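Local coordinates for metallo-beta-lactamase family protein (Thermus thermophilus, PDB 2ZO4) that binds zinc ions and is probably a hydrolase of the metallo-beta-lactamase superfamily, of undefined natural substrate, at residues T65-H70 and R88-E93; G77-F82 and H142-P147; K161-L166 and A176-E181. All coordinates share one frame; numbering follows the deposited sequence.

Overall arrangement
The three contacts belong to the alpha-beta/beta-alpha sandwich of the metallo-beta-lactamase family. Contact 1 pairs strands 65-68 and 88-92 of the six-stranded sheet, contact 3 strands 161-167 and 176-180 of the five-stranded sheet; their centres lie about 12 Å apart, and L67 packs on L163 and F178 where the sheets face each other. Contact 2, centred about 10 Å from contact 1, lies on that strand pair's other face and joins helix 79-84 to a later loop. Contacts 2 and 3 have centres about 21 Å apart, nearest atoms about 11 Å. Along the chain, contacts 1 and 2 alternate their segments before contact 3 opens. Zinc lies just past the C-terminal end of strand 65-68.

Contact 1: residues T65-H70 and R88-E93; sequences TILLTH and RVFLHE. With ZN (zinc ion), chain B.
I66 grips the neighbouring strand with both its backbone polar atoms: its N-H gives a bond to R88 O (2.7 Å, 167° at the hydrogen), and I66 O accepts the N-H of F90. L68 N then bonds to F90 O, and the strands run parallel within a mixed sheet. The tight part is the buried face of I66, L68, V89 and L91. Here branched, purely apolar side chains pack together: I66 and V89 lie side by side, while L68 CD1 reaches V89 CG1 at 3.8 Å and L91 CG at 4.0 Å.

The opposite face is looser toward R88, whose charged chain leads outward to solvent. F90 is only partly buried; its CD2 meets L67 CD2 at 3.7 Å, and T65 CG2, anti to the backbone N, approaches the same ring obliquely.

Past L68 the strands part, and a water lies between L68 O (2.6 Å) and H92 N, accepting from the latter. The chain continues to H70, whose NE2 binds zinc at 2.2 Å, beginning the family's HxHxDH metal motif; H72, H171, D190 and a water complete the site. T69 OG1, held in turn by D37, accepts from H70 ND1 and so steadies the ring's orientation. Helix 79-84 packs over I66, L68 and V89, strand 32-36 flanks 65-68, and strand 148-150 lies beside R88 and F90.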
loop_
_atom_site.group_PDB
_atom_site.type_symbol
_atom_site.label_atom_id
_atom_site.label_comp_id
_atom_site.label_asym_id
_atom_site.label_seq_id
_atom_site.Cartn_x
_atom_site.Cartn_y
_atom_site.Cartn_z
ATOM N N THR A 65 -4.851 -16.170 11.761
ATOM C CA THR A 65 -4.650 -15.896 10.332
ATOM C C THR A 65 -4.399 -14.411 10.106
ATOM O O THR A 65 -5.135 -13.561 10.618
ATOM C CB THR A 65 -5.854 -16.356 9.464
ATOM O OG1 THR A 65 -6.127 -17.733 9.716
ATOM C CG2 THR A 65 -5.562 -16.182 7.964
ATOM N N ILE A 66 -3.346 -14.111 9.350
ATOM C CA ILE A 66 -3.033 -12.743 8.967
ATOM C C ILE A 66 -3.109 -12.614 7.450
ATOM O O ILE A 66 -2.433 -13.347 6.721
ATOM C CB ILE A 66 -1.627 -12.303 9.457
ATOM C CG1 ILE A 66 -1.459 -12.527 10.971
ATOM C CG2 ILE A 66 -1.340 -10.851 9.050
ATOM C CD1 ILE A 66 -2.341 -11.659 11.866
ATOM N N LEU A 67 -3.939 -11.683 6.986
ATOM C CA LEU A 67 -4.032 -11.367 5.565
ATOM C C LEU A 67 -3.471 -9.969 5.315
ATOM O O LEU A 67 -4.027 -8.983 5.790
ATOM C CB LEU A 67 -5.486 -11.474 5.078
ATOM C CG LEU A 67 -6.222 -12.797 5.341
ATOM C CD1 LEU A 67 -7.673 -12.703 4.916
ATOM C CD2 LEU A 67 -5.538 -13.974 4.643
ATOM N N LEU A 68 -2.367 -9.890 4.575
ATOM C CA LEU A 68 -1.714 -8.606 4.304
ATOM C C LEU A 68 -2.060 -8.059 2.928
ATOM O O LEU A 68 -1.866 -8.733 1.918
ATOM C CB LEU A 68 -0.187 -8.719 4.440
ATOM C CG LEU A 68 0.396 -9.102 5.803
ATOM C CD1 LEU A 68 1.921 -9.164 5.735
ATOM C CD2 LEU A 68 -0.057 -8.146 6.905
ATOM N N THR A 69 -2.558 -6.826 2.894
ATOM C CA THR A 69 -2.821 -6.150 1.627
ATOM C C THR A 69 -1.514 -5.817 0.912
ATOM O O THR A 69 -1.412 -5.984 -0.303
ATOM C CB THR A 69 -3.674 -4.873 1.811
ATOM O OG1 THR A 69 -2.993 -3.957 2.676
ATOM C CG2 THR A 69 -5.047 -5.221 2.397
ATOM N N HIS A 70 -0.517 -5.368 1.677
ATOM C CA HIS A 70 0.807 -5.040 1.142
ATOM C C HIS A 70 1.890 -4.904 2.225
ATOM O O HIS A 70 1.612 -5.043 3.421
ATOM C CB HIS A 70 0.752 -3.793 0.243
ATOM C CG HIS A 70 0.258 -2.552 0.930
ATOM N ND1 HIS A 70 -0.958 -2.486 1.579
ATOM C CD2 HIS A 70 0.802 -1.317 1.027
ATOM C CE1 HIS A 70 -1.133 -1.268 2.059
ATOM N NE2 HIS A 70 -0.082 -0.538 1.738
ATOM N N ARG A 88 -0.663 -17.682 10.955
ATOM C CA ARG A 88 -0.265 -17.902 9.573
ATOM C C ARG A 88 -0.408 -16.602 8.786
ATOM O O ARG A 88 -1.483 -15.999 8.768
ATOM C CB ARG A 88 -1.121 -19.002 8.955
ATOM C CG ARG A 88 -0.464 -19.696 7.783
ATOM C CD ARG A 88 -0.559 -21.206 7.953
ATOM N NE ARG A 88 -1.889 -21.720 7.642
ATOM C CZ ARG A 88 -2.343 -22.912 8.022
ATOM N NH1 ARG A 88 -3.565 -23.287 7.680
ATOM N NH2 ARG A 88 -1.586 -23.727 8.752
ATOM N N VAL A 89 0.680 -16.177 8.146
ATOM C CA VAL A 89 0.705 -14.910 7.413
ATOM C C VAL A 89 0.593 -15.121 5.900
ATOM O O VAL A 89 1.352 -15.898 5.313
ATOM C CB VAL A 89 1.973 -14.080 7.751
ATOM C CG1 VAL A 89 1.969 -12.744 7.012
ATOM C CG2 VAL A 89 2.064 -13.839 9.243
ATOM N N PHE A 90 -0.363 -14.423 5.288
ATOM C CA PHE A 90 -0.580 -14.469 3.846
ATOM C C PHE A 90 -0.225 -13.129 3.201
ATOM O O PHE A 90 -0.592 -12.067 3.715
ATOM C CB PHE A 90 -2.037 -14.826 3.534
ATOM C CG PHE A 90 -2.399 -16.254 3.848
ATOM C CD1 PHE A 90 -2.244 -17.248 2.889
ATOM C CD2 PHE A 90 -2.906 -16.602 5.101
ATOM C CE1 PHE A 90 -2.586 -18.570 3.167
ATOM C CE2 PHE A 90 -3.252 -17.916 5.390
ATOM C CZ PHE A 90 -3.091 -18.905 4.422
ATOM N N LEU A 91 0.478 -13.199 2.070
ATOM C CA LEU A 91 1.010 -12.028 1.376
ATOM C C LEU A 91 1.012 -12.336 -0.116
ATOM O O LEU A 91 1.404 -13.438 -0.502
ATOM C CB LEU A 91 2.453 -11.788 1.829
ATOM C CG LEU A 91 3.087 -10.420 2.109
ATOM C CD1 LEU A 91 4.568 -10.487 1.754
ATOM C CD2 LEU A 91 2.424 -9.247 1.399
ATOM N N HIS A 92 0.606 -11.385 -0.959
ATOM C CA HIS A 92 0.608 -11.634 -2.409
ATOM C C HIS A 92 2.005 -11.920 -2.952
ATOM O O HIS A 92 2.969 -11.246 -2.589
ATOM C CB HIS A 92 -0.034 -10.496 -3.200
ATOM C CG HIS A 92 -0.179 -10.799 -4.658
ATOM N ND1 HIS A 92 0.812 -10.531 -5.577
ATOM C CD2 HIS A 92 -1.188 -11.378 -5.352
ATOM C CE1 HIS A 92 0.419 -10.924 -6.774
ATOM N NE2 HIS A 92 -0.792 -11.441 -6.664
ATOM N N GLU A 93 2.082 -12.915 -3.835
ATOM C CA GLU A 93 3.346 -13.442 -4.377
ATOM C C GLU A 93 4.321 -12.376 -4.912
ATOM O O GLU A 93 5.533 -12.504 -4.750
ATOM C CB GLU A 93 3.062 -14.512 -5.453
ATOM C CG GLU A 93 2.207 -14.026 -6.649
ATOM C CD GLU A 93 1.782 -15.143 -7.610
ATOM O OE1 GLU A 93 2.384 -16.236 -7.586
ATOM O OE2 GLU A 93 0.836 -14.923 -8.398
HETATM ZN ZN ZN B . 0.482 1.624 1.687
HETATM O O HOH W 1 -0.428 -8.675 -0.287
HETATM O O HOH W 2 0.413 2.463 3.512
#

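Contact 2: residues G77-F82 and H142-P147; sequences GLSGFF and HPPQNP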
loop_
_atom_site.group_PDB
_atom_site.type_symbol
_atom_site.label_atom_id
_atom_site.label_comp_id
_atom_site.label_asym_id
_atom_site.label_seq_id
_atom_site.Cartn_x
_atom_site.Cartn_y
_atom_site.Cartn_z
ATOM N N GLY A 77 3.849 -4.282 9.556
ATOM C CA GLY A 77 4.781 -4.150 10.684
ATOM C C GLY A 77 4.698 -5.172 11.810
ATOM O O GLY A 77 5.724 -5.579 12.347
ATOM N N LEU A 78 3.490 -5.584 12.179
ATOM C CA LEU A 78 3.328 -6.580 13.243
ATOM C C LEU A 78 3.129 -8.026 12.770
ATOM O O LEU A 78 2.944 -8.926 13.595
ATOM C CB LEU A 78 2.218 -6.176 14.222
ATOM C CG LEU A 78 2.512 -5.040 15.212
ATOM C CD1 LEU A 78 1.310 -4.794 16.115
ATOM C CD2 LEU A 78 3.754 -5.330 16.051
ATOM N N SER A 79 3.178 -8.252 11.457
ATOM C CA SER A 79 2.916 -9.585 10.896
ATOM C C SER A 79 3.849 -10.672 11.444
ATOM O O SER A 79 3.411 -11.791 11.714
ATOM C CB SER A 79 2.943 -9.562 9.365
ATOM O OG SER A 79 4.190 -9.117 8.863
ATOM N N GLY A 80 5.125 -10.332 11.607
ATOM C CA GLY A 80 6.105 -11.243 12.194
ATOM C C GLY A 80 5.874 -11.495 13.674
ATOM O O GLY A 80 6.208 -12.569 14.174
ATOM N N PHE A 81 5.310 -10.505 14.372
ATOM C CA PHE A 81 4.951 -10.650 15.787
ATOM C C PHE A 81 3.822 -11.660 15.936
ATOM O O PHE A 81 3.929 -12.611 16.714
ATOM C CB PHE A 81 4.564 -9.299 16.419
ATOM C CG PHE A 81 3.881 -9.423 17.772
ATOM C CD1 PHE A 81 4.601 -9.812 18.905
ATOM C CD2 PHE A 81 2.522 -9.144 17.910
ATOM C CE1 PHE A 81 3.975 -9.928 20.153
ATOM C CE2 PHE A 81 1.886 -9.253 19.155
ATOM C CZ PHE A 81 2.615 -9.648 20.277
ATOM N N PHE A 82 2.744 -11.450 15.181
ATOM C CA PHE A 82 1.634 -12.393 15.147
ATOM C C PHE A 82 2.092 -13.778 14.701
ATOM O O PHE A 82 1.713 -14.778 15.310
ATOM C CB PHE A 82 0.495 -11.873 14.265
ATOM C CG PHE A 82 -0.352 -10.825 14.932
ATOM C CD1 PHE A 82 -0.259 -9.490 14.551
ATOM C CD2 PHE A 82 -1.237 -11.173 15.951
ATOM C CE1 PHE A 82 -1.041 -8.516 15.171
ATOM C CE2 PHE A 82 -2.027 -10.208 16.576
ATOM C CZ PHE A 82 -1.927 -8.876 16.185
ATOM N N HIS A 142 8.454 -5.919 12.032
ATOM C CA HIS A 142 8.772 -7.307 12.351
ATOM C C HIS A 142 8.337 -8.174 11.177
ATOM O O HIS A 142 7.178 -8.591 11.112
ATOM C CB HIS A 142 8.061 -7.733 13.637
ATOM C CG HIS A 142 8.352 -6.845 14.804
ATOM N ND1 HIS A 142 9.269 -7.175 15.782
ATOM C CD2 HIS A 142 7.869 -5.624 15.138
ATOM C CE1 HIS A 142 9.329 -6.201 16.672
ATOM N NE2 HIS A 142 8.491 -5.247 16.304
ATOM N N PRO A 143 9.258 -8.429 10.231
ATOM C CA PRO A 143 8.924 -9.177 9.018
ATOM C C PRO A 143 8.620 -10.651 9.301
ATOM O O PRO A 143 9.279 -11.258 10.148
ATOM C CB PRO A 143 10.195 -9.055 8.163
ATOM C CG PRO A 143 10.996 -7.954 8.793
ATOM C CD PRO A 143 10.672 -8.020 10.239
ATOM N N PRO A 144 7.618 -11.220 8.602
ATOM C CA PRO A 144 7.316 -12.640 8.746
ATOM C C PRO A 144 8.423 -13.480 8.121
ATOM O O PRO A 144 9.041 -13.055 7.141
ATOM C CB PRO A 144 6.003 -12.804 7.965
ATOM C CG PRO A 144 6.010 -11.708 6.972
ATOM C CD PRO A 144 6.719 -10.560 7.637
ATOM N N GLN A 145 8.675 -14.650 8.700
ATOM C CA GLN A 145 9.722 -15.544 8.212
ATOM C C GLN A 145 9.205 -16.469 7.126
ATOM O O GLN A 145 9.888 -16.706 6.128
ATOM C CB GLN A 145 10.313 -16.365 9.360
ATOM C CG GLN A 145 11.514 -15.709 10.023
ATOM C CD GLN A 145 11.168 -14.402 10.693
ATOM O OE1 GLN A 145 10.282 -14.353 11.547
ATOM N NE2 GLN A 145 11.861 -13.327 10.306
ATOM N N ASN A 146 7.995 -16.986 7.330
ATOM C CA ASN A 146 7.400 -17.949 6.412
ATOM C C ASN A 146 6.010 -17.519 5.919
ATOM O O ASN A 146 5.041 -18.262 6.099
ATOM C CB ASN A 146 7.308 -19.339 7.073
ATOM C CG ASN A 146 8.570 -19.729 7.827
ATOM O OD1 ASN A 146 9.677 -19.689 7.283
ATOM N ND2 ASN A 146 8.404 -20.123 9.090
ATOM N N PRO A 147 5.900 -16.322 5.296
ATOM C CA PRO A 147 4.590 -15.947 4.756
ATOM C C PRO A 147 4.201 -16.844 3.581
ATOM O O PRO A 147 5.073 -17.337 2.860
ATOM C CB PRO A 147 4.797 -14.505 4.287
ATOM C CG PRO A 147 6.256 -14.395 4.012
ATOM C CD PRO A 147 6.918 -15.284 5.034
#
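H142 and G77 meet through the backbone: H142 N donates to G77 O at 2.8 Å, arriving in the carbonyl plane on a lone pair. The same residue's carbonyl, H142 O, accepts the N-H of G80 at 2.7 Å, a more bent bond (133° at the hydrogen). That N-H belongs to the first turn of helix 79-84, where amides lack a carbonyl of a preceding turn, and the loop supplies one instead.

The side chain of H142 starts toward the helix. CB sits 3.4 Å from G77 O and also faces F81 N. CG is placed anti to the carbonyl carbon, beside the backbone N (chi1 -55°), close to the carbonyl that the H142 amide already holds. The second torsion (chi2 -100°) turns the ring so that G77 O lies at its edge, near its plane, with CD2 3.5 Å away. CD2 also meets L78 CD2 obliquely at 4.2 Å. Past it the imidazole draws off from the helix segment: NE2 is already 4.7 Å from L78 CD2. The histidine side chain also touches R46 of helix 43-55.

G80 suits its place because, with no side chain, its CA can lie against the H142-P144 backbone, 3.9 Å from P144 N. The prolines have no N-H to satisfy, and their rings restrain phi, consistent with the extended path of P143 and P144. S79 OG rests 3.2 Å from P144 CD, but its hydrogen bond goes to Y76 O.

Y76 of helix 73-76 packs on P143 and P144, helix 99-104 lies against P143 and P147, and E83 of helix 79-84 takes the backbone N-H groups of Q145 and N146. On the sheet side, S79 rests on L68 and V89 of the parallel strands.

Contact 3: residues K161-L166 and A176-E181; sequences KRLRVL and AAFYLE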
loop_
_atom_site.group_PDB
_atom_site.type_symbol
_atom_site.label_atom_id
_atom_site.label_comp_id
_atom_site.label_asym_id
_atom_site.label_seq_id
_atom_site.Cartn_x
_atom_site.Cartn_y
_atom_site.Cartn_z
ATOM N N LYS A 161 -16.353 -16.441 6.321
ATOM C CA LYS A 161 -16.521 -15.635 5.115
ATOM C C LYS A 161 -15.659 -16.138 3.956
ATOM O O LYS A 161 -14.680 -16.860 4.160
ATOM C CB LYS A 161 -16.262 -14.154 5.417
ATOM C CG LYS A 161 -17.419 -13.497 6.171
ATOM C CD LYS A 161 -17.015 -12.198 6.833
ATOM C CE LYS A 161 -18.211 -11.531 7.515
ATOM N NZ LYS A 161 -18.776 -12.347 8.630
ATOM N N ARG A 162 -16.054 -15.772 2.739
ATOM C CA ARG A 162 -15.312 -16.144 1.542
ATOM C C ARG A 162 -14.760 -14.895 0.865
ATOM O O ARG A 162 -15.515 -14.021 0.432
ATOM C CB ARG A 162 -16.188 -16.952 0.585
ATOM C CG ARG A 162 -15.393 -17.681 -0.493
ATOM C CD ARG A 162 -16.197 -18.813 -1.123
ATOM N NE ARG A 162 -15.577 -19.254 -2.372
ATOM C CZ ARG A 162 -14.878 -20.375 -2.528
ATOM N NH1 ARG A 162 -14.710 -21.213 -1.516
ATOM N NH2 ARG A 162 -14.354 -20.663 -3.713
ATOM N N LEU A 163 -13.436 -14.827 0.791
ATOM C CA LEU A 163 -12.729 -13.642 0.322
ATOM C C LEU A 163 -12.018 -13.920 -0.996
ATOM O O LEU A 163 -11.267 -14.887 -1.104
ATOM C CB LEU A 163 -11.700 -13.201 1.369
ATOM C CG LEU A 163 -12.177 -12.481 2.635
ATOM C CD1 LEU A 163 -12.974 -13.387 3.565
ATOM C CD2 LEU A 163 -10.984 -11.903 3.367
ATOM N N ARG A 164 -12.251 -13.069 -1.989
ATOM C CA ARG A 164 -11.561 -13.179 -3.266
ATOM C C ARG A 164 -10.332 -12.280 -3.259
ATOM O O ARG A 164 -10.435 -11.082 -2.984
ATOM C CB ARG A 164 -12.490 -12.792 -4.422
ATOM C CG ARG A 164 -11.883 -12.974 -5.819
ATOM C CD ARG A 164 -11.806 -14.445 -6.229
ATOM N NE ARG A 164 -13.142 -15.033 -6.355
ATOM C CZ ARG A 164 -13.392 -16.324 -6.569
ATOM N NH1 ARG A 164 -12.399 -17.197 -6.689
ATOM N NH2 ARG A 164 -14.649 -16.741 -6.660
ATOM N N VAL A 165 -9.176 -12.862 -3.564
ATOM C CA VAL A 165 -7.929 -12.104 -3.650
ATOM C C VAL A 165 -7.843 -11.357 -4.982
ATOM O O VAL A 165 -7.866 -11.966 -6.059
ATOM C CB VAL A 165 -6.686 -13.009 -3.441
ATOM C CG1 VAL A 165 -5.383 -12.189 -3.517
ATOM C CG2 VAL A 165 -6.774 -13.722 -2.102
ATOM N N LEU A 166 -7.756 -10.032 -4.901
ATOM C CA LEU A 166 -7.636 -9.199 -6.094
ATOM C C LEU A 166 -6.289 -8.505 -6.111
ATOM O O LEU A 166 -6.065 -7.561 -5.356
ATOM C CB LEU A 166 -8.754 -8.156 -6.161
ATOM C CG LEU A 166 -10.213 -8.569 -5.963
ATOM C CD1 LEU A 166 -11.072 -7.322 -5.967
ATOM C CD2 LEU A 166 -10.683 -9.557 -7.038
ATOM N N ALA A 176 -2.716 -6.484 -2.642
ATOM C CA ALA A 176 -3.908 -7.291 -2.817
ATOM C C ALA A 176 -5.064 -6.680 -2.040
ATOM O O ALA A 176 -4.905 -6.296 -0.884
ATOM C CB ALA A 176 -3.646 -8.730 -2.363
ATOM N N ALA A 177 -6.219 -6.571 -2.691
ATOM C CA ALA A 177 -7.475 -6.284 -1.998
ATOM C C ALA A 177 -8.194 -7.603 -1.723
ATOM O O ALA A 177 -7.942 -8.607 -2.394
ATOM C CB ALA A 177 -8.353 -5.361 -2.830
ATOM N N PHE A 178 -9.079 -7.604 -0.732
ATOM C CA PHE A 178 -9.835 -8.800 -0.390
ATOM C C PHE A 178 -11.321 -8.518 -0.541
ATOM O O PHE A 178 -11.871 -7.646 0.136
ATOM C CB PHE A 178 -9.483 -9.293 1.019
ATOM C CG PHE A 178 -8.027 -9.649 1.189
ATOM C CD1 PHE A 178 -7.554 -10.903 0.810
ATOM C CD2 PHE A 178 -7.123 -8.720 1.714
ATOM C CE1 PHE A 178 -6.199 -11.235 0.952
ATOM C CE2 PHE A 178 -5.765 -9.041 1.861
ATOM C CZ PHE A 178 -5.307 -10.300 1.482
ATOM N N TYR A 179 -11.956 -9.256 -1.448
ATOM C CA TYR A 179 -13.336 -8.990 -1.841
ATOM C C TYR A 179 -14.304 -10.079 -1.387
ATOM O O TYR A 179 -14.140 -11.259 -1.719
ATOM C CB TYR A 179 -13.419 -8.782 -3.359
ATOM C CG TYR A 179 -14.772 -8.315 -3.878
ATOM C CD1 TYR A 179 -15.466 -7.274 -3.261
ATOM C CD2 TYR A 179 -15.339 -8.901 -5.013
ATOM C CE1 TYR A 179 -16.706 -6.841 -3.753
ATOM C CE2 TYR A 179 -16.570 -8.479 -5.509
ATOM C CZ TYR A 179 -17.243 -7.445 -4.878
ATOM O OH TYR A 179 -18.457 -7.027 -5.372
ATOM N N LEU A 180 -15.302 -9.661 -0.613
ATOM C CA LEU A 180 -16.383 -10.537 -0.171
ATOM C C LEU A 180 -17.493 -10.443 -1.209
ATOM O O LEU A 180 -18.315 -9.525 -1.176
ATOM C CB LEU A 180 -16.889 -10.119 1.217
ATOM C CG LEU A 180 -16.021 -10.450 2.439
ATOM C CD1 LEU A 180 -14.718 -9.645 2.468
ATOM C CD2 LEU A 180 -16.805 -10.199 3.708
ATOM N N GLU A 181 -17.491 -11.400 -2.135
ATOM C CA GLU A 181 -18.280 -11.321 -3.360
ATOM C C GLU A 181 -19.788 -11.332 -3.132
ATOM O O GLU A 181 -20.514 -10.562 -3.765
ATOM C CB GLU A 181 -17.877 -12.437 -4.332
ATOM C CG GLU A 181 -16.471 -12.271 -4.899
ATOM C CD GLU A 181 -16.081 -13.359 -5.886
ATOM O OE1 GLU A 181 -16.540 -14.514 -5.741
ATOM O OE2 GLU A 181 -15.297 -13.051 -6.804
HETATM O O HOH W 3 -15.660 -13.762 -2.149
#
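R164 and Y179 form a hydrogen-bonded antiparallel pair, R164 N reaching Y179 O at 2.6 Å and Y179 N returning to R164 O. L166 and A177 repeat the pattern, so four backbone bonds tie the hairpin. Beyond them, where the strands separate, a water lies among R162 O, Y179 O and E181 N, accepting from the last.

Apolar contacts occupy both faces. L163 CD2 meets F178 CB at 3.8 Å and V165 CG2 lies 4.0 Å from F178 CE1, on a side where L163 and F178 also pack on L67 of the other sheet. Opposite, L166 CD1 crosses to Y179 CB (3.8 Å), and the small A177 CB lies 4.4 Å from L166 CB.

The charged contact is R164 with E181. Bends at chi2 (74°) and chi3 (64°) fold CD and then NE back to the glutamate, and the guanidinium grips side-on: NE to OE2 (3.0 Å) and NH2 to OE1 (3.1 Å). The two planes stand 54° apart, with NE above the carboxylate plane. R164 NH1 turns instead to G153 O.

This chemistry implies a division of labour: buried apolar groups and backbone bonds hold the sheet, while the salt bridge, at an exposed glutamate, is probably weakened by water.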